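Local coordinates for foldase protein PrsA 2 (Bacillus anthracis, PDB 6VJ4) that catalyses cis-trans isomerisation of peptidyl-prolyl bonds and assists the post-translocational, extracellular folding of secreted proteins, including the protective antigen, at residues M32-V37 / K228-E233; D50-K55 / K84-M89; Q54-K57 / Q63-N66; D104-E109 / K202-V207; E217-T220 / I224-K227. All coordinates share one frame; numbering follows the deposited sequence. Where two conformers were deposited one is given.

Interactions 1, 2, 3 and 5 join helices of the α-helical part of PrsA, whereas interaction 4 lies where the chain enters and leaves the parvulin-type isomerase domain. M89 links three contacts: its CE is 3.8 Å from L230 CB of interaction 1 and 3.6 Å from G226 O of interaction 5, while M89 itself belongs to interaction 2. Interactions 2 and 3 share Q54 and K55 on helix 46-60, their centres about 13 Å apart. Interactions 4 and 5 occupy opposite ends of helix 204-220, with centres about 22 Å apart. The widest separation, about 42 Å between centres, is that of interactions 3 and 4.

Interaction 1 (M32-V37 / K228-E233); sequences MIAQDV and KLLQSE
A34 and V37 of helix 28-41 pack against L230 and E233 of helix 223-236, a helix-helix contact between the first and last helices of the chain. As in other PrsA proteins, the N- and C-terminal parts fold together into one helical foldase domain, with the isomerase domain inserted between them. The two short segments cross steeply and approach at two points: the CA of A34 lies 7.3 Å from that of L230, and V37 CA and E233 CA are 7.6 Å apart. So near an approach is consistent with the small alanine at this point.

The packing is apolar. Both methyl branches of L230 meet A34: CD2 reaches A34 CB at 3.9 Å, while CD1 touches the backbone, 3.8 Å from A34 O. The L230 side chain can do this because CG stands anti to the backbone N (chi1 178°), which carries the fork across toward helix 28-41. L230 also touches Y30, I38 and M89, and V37 packs on L29 of the second subunit.

The polar part belongs to E233, but its carboxylate is held outside the two segments, OE1 by a salt bridge to K41 and OE2 by a hydrogen bond from Y42. What E233 offers across the contact is its aliphatic stem, CG lying 4.3 Å from V37 CG1.

Interaction 2 (D50-K55 / K84-M89); sequences DKEVQK and KFKLSM
E52 of helix 46-60 reaches K86 and L87 of helix 76-95: its carboxylate takes the lysine while CB meets the leucine. The helices stay well apart, with E52 CA and L87 CA 8.9 Å from each other, so side chains alone bridge them.

Conformation explains how the charges meet. The E52 chain is bent at chi2 (67°), which folds its carboxylate back instead of letting it run straight on. K86 starts with CG anti to its backbone N and continues extended until a bend at chi3 (67°) brings the ammonium group round; the two side chains then cross at about a right angle. K86 NZ gives a hydrogen-bonded salt bridge to E52 OE2 at 2.9 Å. The ammonium approaches from above the carboxylate plane, 47° out of it, which leaves NZ near the carbon stem as well, 3.9 Å from E52 CG.

The other oxygen has a partner one helical turn on. K55 NZ makes a weak salt bridge with E52 OE1 at 3.4 Å, completing a three-residue network in which the glutamate probably offsets the like charges of the two lysines, K55 NZ and K86 NZ being 6.1 Å apart. Nearer the E52 backbone, L87 CD1 lies 4.2 Å from E52 CB.

Helix 76-95 thus faces helix 46-60 with K86 and L87, where I83 also packs on E52 and V53, while F85 and S88 face helix 28-41, touching Q35, I38 and T39.

Interaction 3 (Q54-K57 / Q63-N66); sequences QKAK and QFKN
The ring of F64 presents one face to K57, whose CG stands 3.8 Å from the ring centroid and 16° off the ring normal. This is a CH-pi contact, displaced toward the CD1-CE1 side: K57 CG is 3.7 Å from F64 CE1, and K57 CA lies equally near, 3.7 Å from F64 CD1. The CG methylene and the backbone of the lysine, through CA and N, do the touching. Beyond CG the K57 chain is extended, carrying the ammonium group past the ring; NZ ends 6.0 Å from the centroid, giving at most a weak cation-pi attraction, and its salt bridge is made instead with E76.

A56 meets the same ring at the rim. Its carbonyl oxygen lies near the ring plane, with A56 O 3.9 Å from F64 CD1, and its methyl CB is 4.1 Å from F64 CE1. The motif is a tight connection between two sequence-adjacent helices, 46-60 and 64-70, with the phenylalanine at the start of the second packing back on the end of the first. Standing anti to the backbone N (chi1 -177°), F64 CG points the ring at helix 46-60. F79 of helix 76-95 adds an edge-to-face ring contact, and that helix also touches A56.

On the far side of the turn Q63 and N66 are tied together by side chains: N66 ND2 donates to Q63 OE1 at 3.0 Å, nearly straight at 172°, with the acceptor lying in the amide plane of N66.

Interaction 4 (D104-E109 / K202-V207); sequences DHYKPE and KPYDEV
Y106 OH donates a short hydrogen bond to the backbone oxygen K202 O, 2.6 Å away, fastening the loop before strand 110-117 to the turn that opens helix 204-220. These are the two connections between the helical foldase part and the parvulin-type isomerase domain, so the bond ties the incoming and outgoing chain together at the domain junction. The oxygen is approached at a C=O...OH angle of 136°, the donor tilted from the carbonyl plane. K202 O also lies in the plane of the tyrosine ring at its edge, 3.3 Å from Y106 CE1.

Y106 sits at the centre of an inverse gamma turn, closed by a weak K107 N to H105 O bond, and its ring projects from this turn across to the helix start, where P203 takes the N-cap position.

The aromatic part is a T-shaped pair. The edge of Y204 points at one face of Y106, centroids 5.4 Å apart and planes at 84°, with Y204 CD1 3.8 Å from Y106 CG. Y204 CB adds a CH-pi contact over the same ring, 4.1 Å from the Y106 centroid and 14° off the normal. The hydroxyl of Y204 turns away to a hydrogen bond with E99, which anchors the edge-on ring to helix 99-104.

V207, one turn along the helix, closes the Y106 rim: its CG2 lies near the ring plane, 3.7 Å from Y106 CE1.

Interaction 5 (E217-T220 / I224-K227); sequences EERT and IFGK
One face of the F225 ring is covered by R219, whose CD lies 3.7 Å from the ring centroid and 26° off the normal, an offset CH-pi contact. The closest approach is R219 CD to F225 CZ at 3.4 Å. One face of the guanidinium in turn looks at the ring rim: the two planes are only 23° apart, and R219 NE is 3.6 Å from F225 CE2. With the chain extended from CG to NE (chi2 -179°), CB, CG, CD and the guanidinium all pass over the ring, crossing it at a slant. The base of the side chain joins in, R219 CB reaching F225 CD1 at 3.8 Å.

These residues flank the sharp corner where helix 204-220 gives way to helix 223-236, and the R219 CA to F225 CA separation of 6.0 Å shows how tight that corner is. Opposite the arginine backbone comes G226, with R219 O 4.4 Å from G226 N.

The charged end of R219 is directed beyond the corner: NH1 donates a hydrogen bond to S96 OG and has a long, weak ion pair with D101. V97 and, on helix 76-95, I93 also pack on R219, while S96 touches F225 too.

Interaction 1 (M32-V37 / K228-E233)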
# COMPACT_ATOMS: atom_id res chain seq x y z
N MSE A 32 9.43 0.45 -3.80
CA MSE A 32 9.22 -0.97 -4.05
C MSE A 32 7.75 -1.23 -4.41
O MSE A 32 7.47 -1.82 -5.45
CB MSE A 32 9.62 -1.78 -2.82
CG MSE A 32 9.43 -3.28 -2.96
SE MSE A 32 9.93 -4.19 -1.30
CE MSE A 32 11.76 -4.88 -1.44
N ILE A 33 6.84 -0.78 -3.54
CA ILE A 33 5.41 -0.99 -3.72
C ILE A 33 4.93 -0.28 -5.00
O ILE A 33 4.34 -0.96 -5.86
CB ILE A 33 4.64 -0.51 -2.47
CG1 ILE A 33 4.97 -1.39 -1.26
CG2 ILE A 33 3.15 -0.46 -2.75
CD1 ILE A 33 4.29 -0.98 0.01
N ALA A 34 5.17 1.03 -5.10
CA ALA A 34 4.73 1.83 -6.27
C ALA A 34 5.22 1.16 -7.56
O ALA A 34 4.43 1.09 -8.53
CB ALA A 34 5.24 3.24 -6.15
N GLN A 35 6.47 0.68 -7.56
CA GLN A 35 7.06 0.03 -8.76
C GLN A 35 6.41 -1.35 -8.98
O GLN A 35 6.20 -1.71 -10.15
CB GLN A 35 8.59 -0.08 -8.63
CG GLN A 35 9.30 1.27 -8.64
CD GLN A 35 10.80 1.15 -8.72
OE1 GLN A 35 11.37 0.06 -8.78
NE2 GLN A 35 11.47 2.29 -8.75
N ASP A 36 6.10 -2.06 -7.89
CA ASP A 36 5.48 -3.41 -8.01
C ASP A 36 4.09 -3.31 -8.66
O ASP A 36 3.77 -4.18 -9.49
CB ASP A 36 5.39 -4.13 -6.66
CG ASP A 36 6.68 -4.81 -6.23
OD1 ASP A 36 7.76 -4.24 -6.49
OD2 ASP A 36 6.59 -5.92 -5.67
N VAL A 37 3.30 -2.30 -8.29
CA VAL A 37 1.93 -2.12 -8.86
C VAL A 37 2.05 -1.88 -10.37
O VAL A 37 1.36 -2.59 -11.13
CB VAL A 37 1.18 -0.98 -8.16
CG1 VAL A 37 -0.15 -0.67 -8.84
CG2 VAL A 37 0.97 -1.26 -6.68
N LYS A 228 0.68 11.62 -11.36
CA LYS A 228 -0.78 11.58 -11.10
C LYS A 228 -1.32 10.22 -11.57
O LYS A 228 -2.32 9.74 -10.99
CB LYS A 228 -1.48 12.76 -11.78
CG LYS A 228 -1.15 14.13 -11.19
CD LYS A 228 -1.63 15.31 -12.02
CE LYS A 228 -3.14 15.38 -12.17
NZ LYS A 228 -3.82 15.56 -10.86
N LEU A 229 -0.66 9.61 -12.56
CA LEU A 229 -1.06 8.28 -13.09
C LEU A 229 -0.69 7.21 -12.06
O LEU A 229 -1.43 6.21 -11.95
CB LEU A 229 -0.34 8.03 -14.42
CG LEU A 229 -0.52 6.64 -15.04
CD1 LEU A 229 -1.99 6.28 -15.17
CD2 LEU A 229 0.16 6.55 -16.39
N LEU A 230 0.42 7.41 -11.34
CA LEU A 230 0.84 6.44 -10.30
C LEU A 230 -0.15 6.50 -9.13
O LEU A 230 -0.63 5.43 -8.71
CB LEU A 230 2.27 6.76 -9.86
CG LEU A 230 2.85 5.87 -8.75
CD1 LEU A 230 2.70 4.40 -9.09
CD2 LEU A 230 4.31 6.23 -8.50
N GLN A 231 -0.48 7.71 -8.65
CA GLN A 231 -1.42 7.89 -7.51
C GLN A 231 -2.79 7.28 -7.85
O GLN A 231 -3.39 6.64 -6.96
CB GLN A 231 -1.58 9.37 -7.17
CG GLN A 231 -0.30 10.04 -6.69
CD GLN A 231 -0.49 11.52 -6.46
OE1 GLN A 231 -1.58 12.06 -6.63
NE2 GLN A 231 0.58 12.20 -6.08
N SER A 232 -3.26 7.49 -9.08
CA SER A 232 -4.58 6.94 -9.50
C SER A 232 -4.50 5.41 -9.57
O SER A 232 -5.48 4.75 -9.16
CB SER A 232 -5.03 7.52 -10.82
OG SER A 232 -4.10 7.23 -11.85
N GLU A 233 -3.38 4.87 -10.04
CA GLU A 233 -3.19 3.40 -10.19
C GLU A 233 -3.21 2.75 -8.79
O GLU A 233 -3.87 1.70 -8.63
CB GLU A 233 -1.90 3.11 -10.95
CG GLU A 233 -1.94 1.84 -11.77
CD GLU A 233 -2.97 1.85 -12.88
OE1 GLU A 233 -4.18 1.80 -12.57
OE2 GLU A 233 -2.58 1.97 -14.06

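Interaction 2 (D50-K55 / K84-M89)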
# COMPACT_ATOMS: atom_id res chain seq x y z
N ASP A 50 16.64 -6.24 -20.39
CA ASP A 50 18.09 -6.53 -20.57
C ASP A 50 18.63 -5.74 -21.77
O ASP A 50 19.76 -5.23 -21.67
CB ASP A 50 18.34 -8.04 -20.70
CG ASP A 50 18.01 -8.83 -19.45
OD1 ASP A 50 17.90 -8.21 -18.36
OD2 ASP A 50 17.85 -10.06 -19.56
N LYS A 51 17.84 -5.62 -22.85
CA LYS A 51 18.31 -4.86 -24.04
C LYS A 51 18.53 -3.40 -23.65
O LYS A 51 19.53 -2.81 -24.11
CB LYS A 51 17.32 -4.98 -25.20
CG LYS A 51 17.62 -4.06 -26.38
CD LYS A 51 16.92 -4.44 -27.67
CE LYS A 51 17.47 -5.72 -28.29
NZ LYS A 51 16.81 -6.04 -29.57
N GLU A 52 17.64 -2.83 -22.83
CA GLU A 52 17.78 -1.41 -22.41
C GLU A 52 18.99 -1.29 -21.48
O GLU A 52 19.69 -0.26 -21.54
CB GLU A 52 16.49 -0.93 -21.74
CG GLU A 52 16.43 0.58 -21.52
CD GLU A 52 16.36 1.42 -22.79
OE1 GLU A 52 16.12 0.84 -23.87
OE2 GLU A 52 16.54 2.65 -22.69
N VAL A 53 19.24 -2.32 -20.66
CA VAL A 53 20.41 -2.33 -19.73
C VAL A 53 21.70 -2.36 -20.55
O VAL A 53 22.62 -1.60 -20.22
CB VAL A 53 20.37 -3.52 -18.74
CG1 VAL A 53 21.72 -3.75 -18.08
CG2 VAL A 53 19.27 -3.37 -17.69
N GLN A 54 21.75 -3.22 -21.58
CA GLN A 54 22.96 -3.36 -22.44
C GLN A 54 23.21 -2.06 -23.21
O GLN A 54 24.39 -1.73 -23.43
CB GLN A 54 22.80 -4.53 -23.41
CG GLN A 54 22.70 -5.89 -22.73
CD GLN A 54 23.91 -6.21 -21.89
OE1 GLN A 54 24.99 -5.64 -22.06
NE2 GLN A 54 23.74 -7.15 -20.97
N LYS A 55 22.14 -1.36 -23.60
CA LYS A 55 22.29 -0.10 -24.36
C LYS A 55 23.02 0.92 -23.46
O LYS A 55 23.79 1.73 -24.00
CB LYS A 55 20.91 0.39 -24.82
CG LYS A 55 20.92 1.33 -26.02
CD LYS A 55 19.54 1.70 -26.53
CE LYS A 55 18.73 2.52 -25.55
NZ LYS A 55 17.46 2.99 -26.16
N LYS A 84 13.29 -1.60 -15.57
CA LYS A 84 12.02 -2.36 -15.64
C LYS A 84 10.87 -1.39 -15.32
O LYS A 84 9.86 -1.41 -16.06
CB LYS A 84 12.08 -3.56 -14.69
CG LYS A 84 10.83 -4.43 -14.62
CD LYS A 84 11.01 -5.63 -13.70
CE LYS A 84 9.73 -6.41 -13.44
NZ LYS A 84 9.15 -6.96 -14.69
N PHE A 85 11.04 -0.54 -14.31
CA PHE A 85 9.99 0.44 -13.92
C PHE A 85 9.77 1.46 -15.05
O PHE A 85 8.60 1.70 -15.42
CB PHE A 85 10.36 1.15 -12.61
CG PHE A 85 9.39 2.23 -12.22
CD1 PHE A 85 8.15 1.91 -11.68
CD2 PHE A 85 9.70 3.57 -12.39
CE1 PHE A 85 7.25 2.90 -11.32
CE2 PHE A 85 8.80 4.56 -12.03
CZ PHE A 85 7.58 4.23 -11.50
N LYS A 86 10.86 2.04 -15.58
CA LYS A 86 10.75 3.06 -16.65
C LYS A 86 9.97 2.49 -17.84
O LYS A 86 9.03 3.16 -18.32
CB LYS A 86 12.13 3.52 -17.13
CG LYS A 86 12.09 4.67 -18.13
CD LYS A 86 13.37 4.88 -18.91
CE LYS A 86 13.67 3.74 -19.86
NZ LYS A 86 14.82 4.05 -20.75
N LEU A 87 10.35 1.29 -18.30
CA LEU A 87 9.68 0.66 -19.48
C LEU A 87 8.21 0.37 -19.15
O LEU A 87 7.36 0.58 -20.04
CB LEU A 87 10.42 -0.62 -19.87
CG LEU A 87 11.83 -0.42 -20.44
CD1 LEU A 87 12.50 -1.75 -20.72
CD2 LEU A 87 11.79 0.43 -21.71
N SER A 88 7.92 -0.11 -17.94
CA SER A 88 6.51 -0.40 -17.57
C SER A 88 5.71 0.90 -17.51
O SER A 88 4.55 0.94 -17.92
CB SER A 88 6.44 -1.17 -16.29
OG SER A 88 6.98 -2.47 -16.47
N MSE A 89 6.35 1.97 -17.01
CA MSE A 89 5.70 3.27 -16.92
C MSE A 89 5.44 3.81 -18.33
O MSE A 89 4.38 4.38 -18.58
CB MSE A 89 6.58 4.23 -16.11
CG MSE A 89 5.85 5.46 -15.63
SE MSE A 89 4.30 4.96 -14.54
CE MSE A 89 4.53 5.47 -12.67

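Interaction 3 (Q54-K57 / Q63-N66)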
# COMPACT_ATOMS: atom_id res chain seq x y z
N GLN A 54 21.75 -3.22 -21.58
CA GLN A 54 22.96 -3.36 -22.44
C GLN A 54 23.21 -2.06 -23.21
O GLN A 54 24.39 -1.73 -23.43
CB GLN A 54 22.80 -4.53 -23.41
CG GLN A 54 22.70 -5.89 -22.73
CD GLN A 54 23.91 -6.21 -21.89
OE1 GLN A 54 24.99 -5.64 -22.06
NE2 GLN A 54 23.74 -7.15 -20.97
N LYS A 55 22.14 -1.36 -23.60
CA LYS A 55 22.29 -0.10 -24.36
C LYS A 55 23.02 0.92 -23.46
O LYS A 55 23.79 1.73 -24.00
CB LYS A 55 20.91 0.39 -24.82
CG LYS A 55 20.92 1.33 -26.02
CD LYS A 55 19.54 1.70 -26.53
CE LYS A 55 18.73 2.52 -25.55
NZ LYS A 55 17.46 2.99 -26.16
N ALA A 56 22.82 0.83 -22.14
CA ALA A 56 23.49 1.73 -21.18
C ALA A 56 24.94 1.29 -20.96
O ALA A 56 25.80 2.17 -20.78
CB ALA A 56 22.72 1.77 -19.88
N LYS A 57 25.20 -0.03 -20.98
CA LYS A 57 26.58 -0.56 -20.77
C LYS A 57 27.49 -0.14 -21.93
O LYS A 57 28.61 0.35 -21.65
CB LYS A 57 26.59 -2.08 -20.62
CG LYS A 57 26.10 -2.60 -19.28
CD LYS A 57 26.27 -4.09 -19.15
CE LYS A 57 25.80 -4.62 -17.81
NZ LYS A 57 25.94 -6.09 -17.73
N GLN A 63 32.87 3.06 -17.70
CA GLN A 63 32.37 4.14 -16.80
C GLN A 63 31.02 3.74 -16.21
O GLN A 63 30.56 4.44 -15.28
CB GLN A 63 32.22 5.46 -17.56
CG GLN A 63 33.54 6.05 -18.04
CD GLN A 63 34.45 6.49 -16.91
OE1 GLN A 63 34.02 6.65 -15.77
NE2 GLN A 63 35.71 6.71 -17.24
N PHE A 64 30.42 2.65 -16.71
CA PHE A 64 29.07 2.18 -16.29
C PHE A 64 28.96 2.21 -14.75
O PHE A 64 27.97 2.78 -14.24
CB PHE A 64 28.79 0.79 -16.87
CG PHE A 64 27.43 0.23 -16.55
CD1 PHE A 64 26.31 0.61 -17.29
CD2 PHE A 64 27.25 -0.69 -15.53
CE1 PHE A 64 25.06 0.10 -17.00
CE2 PHE A 64 26.00 -1.21 -15.25
CZ PHE A 64 24.90 -0.81 -15.98
N LYS A 65 29.93 1.64 -14.05
CA LYS A 65 29.88 1.59 -12.56
C LYS A 65 29.86 3.02 -11.99
O LYS A 65 29.05 3.28 -11.08
CB LYS A 65 31.06 0.79 -12.00
CG LYS A 65 30.96 -0.72 -12.19
CD LYS A 65 32.11 -1.48 -11.57
CE LYS A 65 31.93 -2.99 -11.64
NZ LYS A 65 30.75 -3.44 -10.86
N ASN A 66 30.71 3.90 -12.52
CA ASN A 66 30.79 5.31 -12.04
C ASN A 66 29.45 6.02 -12.28
O ASN A 66 28.87 6.49 -11.28
CB ASN A 66 31.95 6.08 -12.68
CG ASN A 66 33.30 5.69 -12.11
OD1 ASN A 66 33.40 5.27 -10.96
ND2 ASN A 66 34.35 5.86 -12.90

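Interaction 4 (D104-E109 / K202-V207)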
# COMPACT_ATOMS: atom_id res chain seq x y z
N ASP A 104 -10.57 14.15 -28.67
CA ASP A 104 -10.67 15.42 -27.90
C ASP A 104 -9.57 16.41 -28.31
O ASP A 104 -9.69 17.60 -27.94
CB ASP A 104 -10.59 15.20 -26.39
CG ASP A 104 -11.81 14.52 -25.80
OD1 ASP A 104 -12.86 14.46 -26.51
OD2 ASP A 104 -11.70 14.03 -24.65
N HIS A 105 -8.52 15.93 -28.97
CA HIS A 105 -7.39 16.80 -29.41
C HIS A 105 -7.46 17.02 -30.92
O HIS A 105 -6.50 17.54 -31.46
CB HIS A 105 -6.05 16.22 -28.96
CG HIS A 105 -5.83 16.30 -27.49
ND1 HIS A 105 -6.51 15.49 -26.60
CD2 HIS A 105 -5.03 17.10 -26.75
CE1 HIS A 105 -6.13 15.78 -25.38
NE2 HIS A 105 -5.23 16.77 -25.44
N TYR A 106 -8.56 16.62 -31.56
CA TYR A 106 -8.71 16.86 -33.02
C TYR A 106 -9.26 18.26 -33.19
O TYR A 106 -10.49 18.47 -33.18
CB TYR A 106 -9.60 15.80 -33.67
CG TYR A 106 -9.85 16.03 -35.13
CD1 TYR A 106 -8.84 15.93 -36.07
CD2 TYR A 106 -11.13 16.28 -35.59
CE1 TYR A 106 -9.10 16.09 -37.42
CE2 TYR A 106 -11.40 16.44 -36.94
CZ TYR A 106 -10.38 16.36 -37.86
OH TYR A 106 -10.66 16.55 -39.19
N LYS A 107 -8.34 19.20 -33.29
CA LYS A 107 -8.66 20.64 -33.45
C LYS A 107 -7.63 21.28 -34.35
O LYS A 107 -6.48 20.84 -34.42
CB LYS A 107 -8.63 21.36 -32.11
CG LYS A 107 -9.53 20.80 -31.04
CD LYS A 107 -9.50 21.65 -29.78
CE LYS A 107 -10.22 20.97 -28.64
NZ LYS A 107 -10.15 21.79 -27.40
N PRO A 108 -7.99 22.35 -35.06
CA PRO A 108 -7.03 23.05 -35.89
C PRO A 108 -5.92 23.69 -35.05
O PRO A 108 -6.18 24.06 -33.91
CB PRO A 108 -7.84 24.17 -36.57
CG PRO A 108 -9.12 24.28 -35.77
CD PRO A 108 -9.32 22.98 -35.03
N GLU A 109 -4.72 23.73 -35.61
CA GLU A 109 -3.61 24.49 -35.00
C GLU A 109 -4.07 25.95 -35.00
O GLU A 109 -4.66 26.39 -36.01
CB GLU A 109 -2.37 24.20 -35.85
CG GLU A 109 -1.05 24.57 -35.24
CD GLU A 109 0.16 24.18 -36.09
OE1 GLU A 109 -0.02 23.50 -37.11
OE2 GLU A 109 1.27 24.56 -35.71
N LYS A 202 -7.02 18.72 -41.49
CA LYS A 202 -7.18 17.54 -42.38
C LYS A 202 -8.19 16.59 -41.74
O LYS A 202 -8.50 16.69 -40.56
CB LYS A 202 -5.83 16.86 -42.60
CG LYS A 202 -4.90 17.57 -43.57
CD LYS A 202 -3.53 16.92 -43.67
CE LYS A 202 -2.61 17.61 -44.65
NZ LYS A 202 -2.30 19.00 -44.22
N PRO A 203 -8.74 15.62 -42.50
CA PRO A 203 -9.69 14.68 -41.94
C PRO A 203 -9.06 13.89 -40.79
O PRO A 203 -7.87 13.61 -40.82
CB PRO A 203 -10.02 13.76 -43.12
CG PRO A 203 -9.70 14.60 -44.32
CD PRO A 203 -8.46 15.36 -43.93
N TYR A 204 -9.90 13.53 -39.83
CA TYR A 204 -9.48 12.80 -38.61
C TYR A 204 -8.61 11.58 -38.94
O TYR A 204 -7.56 11.43 -38.34
CB TYR A 204 -10.71 12.39 -37.81
CG TYR A 204 -10.39 11.65 -36.55
CD1 TYR A 204 -9.77 12.29 -35.50
CD2 TYR A 204 -10.67 10.30 -36.42
CE1 TYR A 204 -9.45 11.61 -34.33
CE2 TYR A 204 -10.37 9.61 -35.26
CZ TYR A 204 -9.77 10.28 -34.21
OH TYR A 204 -9.45 9.61 -33.06
N ASP A 205 -9.06 10.72 -39.85
CA ASP A 205 -8.31 9.48 -40.17
C ASP A 205 -6.91 9.82 -40.67
O ASP A 205 -5.99 9.01 -40.45
CB ASP A 205 -9.11 8.65 -41.17
CG ASP A 205 -10.31 7.98 -40.54
OD1 ASP A 205 -10.33 7.90 -39.31
OD2 ASP A 205 -11.18 7.51 -41.29
N GLU A 206 -6.74 10.99 -41.27
CA GLU A 206 -5.45 11.37 -41.87
C GLU A 206 -4.48 11.82 -40.78
O GLU A 206 -3.28 11.59 -40.96
CB GLU A 206 -5.68 12.44 -42.94
CG GLU A 206 -4.45 12.74 -43.77
CD GLU A 206 -4.66 13.72 -44.92
OE1 GLU A 206 -3.66 14.33 -45.35
OE2 GLU A 206 -5.81 13.87 -45.38
N VAL A 207 -4.98 12.38 -39.67
CA VAL A 207 -4.06 12.94 -38.63
C VAL A 207 -4.15 12.22 -37.27
O VAL A 207 -3.31 12.54 -36.42
CB VAL A 207 -4.35 14.44 -38.45
CG1 VAL A 207 -4.05 15.21 -39.73
CG2 VAL A 207 -5.77 14.66 -38.00

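Interaction 5 (E217-T220 / I224-K227)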
# COMPACT_ATOMS: atom_id res chain seq x y z
N GLU A 217 3.97 11.34 -26.38
CA GLU A 217 5.24 12.08 -26.09
C GLU A 217 5.03 13.12 -24.98
O GLU A 217 5.81 13.11 -24.01
CB GLU A 217 5.78 12.68 -27.39
CG GLU A 217 6.20 11.63 -28.40
CD GLU A 217 6.53 12.13 -29.80
OE1 GLU A 217 6.32 13.33 -30.07
OE2 GLU A 217 6.98 11.30 -30.62
N GLU A 218 4.00 13.97 -25.10
CA GLU A 218 3.75 15.04 -24.08
C GLU A 218 3.52 14.42 -22.70
O GLU A 218 4.08 14.95 -21.72
CB GLU A 218 2.56 15.91 -24.50
CG GLU A 218 2.85 16.78 -25.71
CD GLU A 218 1.63 17.45 -26.34
OE1 GLU A 218 0.50 17.03 -26.02
OE2 GLU A 218 1.82 18.37 -27.14
N ARG A 219 2.74 13.34 -22.61
CA ARG A 219 2.47 12.69 -21.30
C ARG A 219 3.73 12.01 -20.76
O ARG A 219 3.88 11.96 -19.52
CB ARG A 219 1.31 11.70 -21.43
CG ARG A 219 -0.04 12.37 -21.63
CD ARG A 219 -1.17 11.37 -21.73
NE ARG A 219 -2.45 12.05 -21.83
CZ ARG A 219 -3.63 11.44 -21.81
NH1 ARG A 219 -3.69 10.13 -21.69
NH2 ARG A 219 -4.73 12.16 -21.91
N THR A 220 4.59 11.49 -21.65
CA THR A 220 5.82 10.79 -21.21
C THR A 220 6.85 11.82 -20.72
O THR A 220 7.55 11.52 -19.73
CB THR A 220 6.40 9.93 -22.35
OG1 THR A 220 5.41 8.95 -22.69
CG2 THR A 220 7.69 9.24 -21.97
N ILE A 224 4.56 15.52 -13.97
CA ILE A 224 3.26 15.75 -13.26
C ILE A 224 2.26 14.67 -13.68
O ILE A 224 1.62 14.09 -12.78
CB ILE A 224 2.72 17.17 -13.54
CG1 ILE A 224 3.73 18.25 -13.13
CG2 ILE A 224 1.37 17.38 -12.88
CD1 ILE A 224 3.30 19.66 -13.47
N PHE A 225 2.14 14.39 -14.99
CA PHE A 225 1.18 13.37 -15.48
C PHE A 225 1.59 11.97 -14.99
O PHE A 225 0.73 11.28 -14.41
CB PHE A 225 1.08 13.37 -17.01
CG PHE A 225 0.15 12.32 -17.55
CD1 PHE A 225 0.59 11.02 -17.75
CD2 PHE A 225 -1.17 12.62 -17.83
CE1 PHE A 225 -0.28 10.05 -18.23
CE2 PHE A 225 -2.03 11.65 -18.32
CZ PHE A 225 -1.59 10.36 -18.51
N GLY A 226 2.84 11.57 -15.25
CA GLY A 226 3.34 10.23 -14.86
C GLY A 226 3.16 9.94 -13.38
O GLY A 226 3.02 8.75 -13.03
N LYS A 227 3.14 10.99 -12.55
CA LYS A 227 3.00 10.82 -11.08
C LYS A 227 1.51 10.80 -10.71
O LYS A 227 1.14 9.99 -9.83
CB LYS A 227 3.83 11.90 -10.36
CG LYS A 227 5.34 11.75 -10.57
CD LYS A 227 6.18 12.87 -10.02
CE LYS A 227 7.65 12.67 -10.29
NZ LYS A 227 8.48 13.78 -9.76